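Local coordinates for glucose-1-phosphate uridylyltransferase (Sphingomonas elodea, PDB 2UX8), which probably catalyses the formation of UDP-glucose and diphosphate from UTP and alpha-D-glucose 1-phosphate, at residues C[83-88]-C[93-98]. Numbering follows the deposited sequence.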
loop_
_atom_site.group_PDB
_atom_site.type_symbol
_atom_site.label_atom_id
_atom_site.label_comp_id
_atom_site.label_asym_id
_atom_site.label_seq_id
_atom_site.Cartn_x
_atom_site.Cartn_y
_atom_site.Cartn_z
ATOM N N GLU C 83 -6.739 13.277 5.524
ATOM C CA GLU C 83 -6.229 13.766 6.803
ATOM C C GLU C 83 -5.418 15.043 6.665
ATOM O O GLU C 83 -5.492 15.929 7.519
ATOM C CB GLU C 83 -5.392 12.693 7.502
ATOM C CG GLU C 83 -5.017 13.056 8.930
ATOM C CD GLU C 83 -4.286 11.942 9.641
ATOM O OE1 GLU C 83 -4.782 10.801 9.597
ATOM O OE2 GLU C 83 -3.224 12.199 10.247
ATOM N N LEU C 84 -4.646 15.138 5.590
ATOM C CA LEU C 84 -3.830 16.318 5.336
ATOM C C LEU C 84 -4.683 17.571 5.233
ATOM O O LEU C 84 -4.439 18.561 5.918
ATOM C CB LEU C 84 -3.070 16.152 4.030
ATOM C CG LEU C 84 -2.286 17.369 3.546
ATOM C CD1 LEU C 84 -1.220 17.767 4.565
ATOM C CD2 LEU C 84 -1.660 17.037 2.222
ATOM N N GLU C 85 -5.677 17.529 4.353
ATOM C CA GLU C 85 -6.570 18.668 4.160
ATOM C C GLU C 85 -7.268 19.047 5.460
ATOM O O GLU C 85 -7.565 20.222 5.696
ATOM C CB GLU C 85 -7.637 18.367 3.092
ATOM C CG GLU C 85 -7.078 18.076 1.706
ATOM C CD GLU C 85 -8.100 18.253 0.592
ATOM O OE1 GLU C 85 -9.267 18.594 0.898
ATOM O OE2 GLU C 85 -7.729 18.049 -0.591
ATOM N N ALA C 86 -7.541 18.049 6.299
ATOM C CA ALA C 86 -8.202 18.297 7.575
ATOM C C ALA C 86 -7.226 19.004 8.496
ATOM O O ALA C 86 -7.570 19.987 9.147
ATOM C CB ALA C 86 -8.654 16.994 8.197
ATOM N N THR C 87 -5.999 18.499 8.539
ATOM C CA THR C 87 -4.954 19.079 9.372
ATOM C C THR C 87 -4.710 20.540 9.015
ATOM O O THR C 87 -4.578 21.392 9.885
ATOM C CB THR C 87 -3.625 18.348 9.184
ATOM O OG1 THR C 87 -3.779 16.982 9.553
ATOM C CG2 THR C 87 -2.545 18.972 10.033
ATOM N N MET C 88 -4.624 20.822 7.725
ATOM C CA MET C 88 -4.384 22.179 7.266
ATOM C C MET C 88 -5.521 23.109 7.624
ATOM O O MET C 88 -5.297 24.243 8.041
ATOM C CB MET C 88 -4.179 22.196 5.760
ATOM C CG MET C 88 -2.876 21.579 5.328
ATOM S SD MET C 88 -2.674 21.705 3.566
ATOM C CE MET C 88 -1.853 23.304 3.445
ATOM N N LYS C 93 -4.563 26.975 7.242
ATOM C CA LYS C 93 -3.664 26.980 6.087
ATOM C C LYS C 93 -4.461 26.735 4.813
ATOM O O LYS C 93 -5.265 25.811 4.744
ATOM C CB LYS C 93 -2.574 25.910 6.226
ATOM C CG LYS C 93 -1.438 26.292 7.161
ATOM C CD LYS C 93 -0.375 25.201 7.239
ATOM C CE LYS C 93 0.640 25.510 8.341
ATOM N NZ LYS C 93 1.519 24.356 8.697
ATOM N N SER C 94 -4.241 27.577 3.810
ATOM C CA SER C 94 -4.942 27.465 2.532
ATOM C C SER C 94 -4.565 26.226 1.729
ATOM O O SER C 94 -3.404 25.821 1.694
ATOM C CB SER C 94 -4.680 28.698 1.659
ATOM O OG SER C 94 -5.244 28.527 0.365
ATOM N N LEU C 95 -5.558 25.650 1.059
ATOM C CA LEU C 95 -5.357 24.459 0.242
ATOM C C LEU C 95 -4.916 24.821 -1.167
ATOM O O LEU C 95 -4.798 23.949 -2.023
ATOM C CB LEU C 95 -6.652 23.654 0.122
ATOM C CG LEU C 95 -7.293 23.024 1.361
ATOM C CD1 LEU C 95 -8.498 22.234 0.922
ATOM C CD2 LEU C 95 -6.308 22.119 2.090
ATOM N N ASP C 96 -4.692 26.104 -1.418
ATOM C CA ASP C 96 -4.277 26.553 -2.743
ATOM C C ASP C 96 -2.996 25.868 -3.191
ATOM O O ASP C 96 -2.775 25.643 -4.382
ATOM C CB ASP C 96 -4.060 28.067 -2.753
ATOM C CG ASP C 96 -5.359 28.841 -2.768
ATOM O OD1 ASP C 96 -6.430 28.200 -2.696
ATOM O OD2 ASP C 96 -5.311 30.089 -2.853
ATOM N N VAL C 97 -2.155 25.531 -2.224
ATOM C CA VAL C 97 -0.880 24.897 -2.505
ATOM C C VAL C 97 -1.060 23.539 -3.182
ATOM O O VAL C 97 -0.122 22.993 -3.767
ATOM C CB VAL C 97 -0.076 24.741 -1.201
ATOM C CG1 VAL C 97 -0.698 23.682 -0.321
ATOM C CG2 VAL C 97 1.343 24.404 -1.510
ATOM N N LEU C 98 -2.276 23.007 -3.113
ATOM C CA LEU C 98 -2.602 21.711 -3.699
ATOM C C LEU C 98 -3.348 21.846 -5.026
ATOM O O LEU C 98 -3.736 20.851 -5.635
ATOM C CB LEU C 98 -3.466 20.903 -2.707
ATOM C CG LEU C 98 -2.855 19.900 -1.717
ATOM C CD1 LEU C 98 -1.470 20.273 -1.338
ATOM C CD2 LEU C 98 -3.691 19.840 -0.492
#
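Met-88, at the C-terminal end of helix 82-89, gives the largest single share of this contact, lying against the returning chain from Lys-93 to Val-97. Its thioether does the touching: SD meets Leu-95 CD2 at 3.9 Å, and the terminal CE packs on Val-97 CG1 at 4.0 Å and on the CB of Lys-93. The chain runs extended to SD and then bends (chi3 89°), which turns the methyl towards the backbone around Ser-94. Leu-95 also reaches the helix one turn earlier, its CD2 against the CB and CG of Glu-85 and its CD1 beside the carboxylate, 3.7 Å from Glu-85 OE1. The two side chains cross at about a right angle. Deeper in, Leu-98 CD2 comes within 4.4 Å of both Leu-84 CD2 and Glu-85 CG, a looser apolar contact.

Among polar groups, one backbone bond joins the segments: Lys-93 N donates to Met-88 O at 2.9 Å, closing the return of the chain just past the helix end. On the returning side, Ser-94 OG accepts from Asp-96 N at 3.1 Å, an ST turn that leads into the short 3-10 segment 96-98. Beyond CB, the extended but poorly ordered chain of Lys-93 runs on to Thr-26 OG1 of a second subunit, to which NZ appears hydrogen-bonded.

The contact belongs to the nucleotidyltransferase domain, far from the glucose-1-phosphate pocket and built into the tetramer. Leu-29 of the second subunit packs on Leu-84, Met-88 and Val-97, touching side chains of both segments, and Arg-69 of that subunit forms a salt bridge with Glu-83. Within the chain, the end of helix 82-89 is packed against the loop that folds back on it and leads to strand 108-112, a strand parallel to 62-67 in the large mixed sheet.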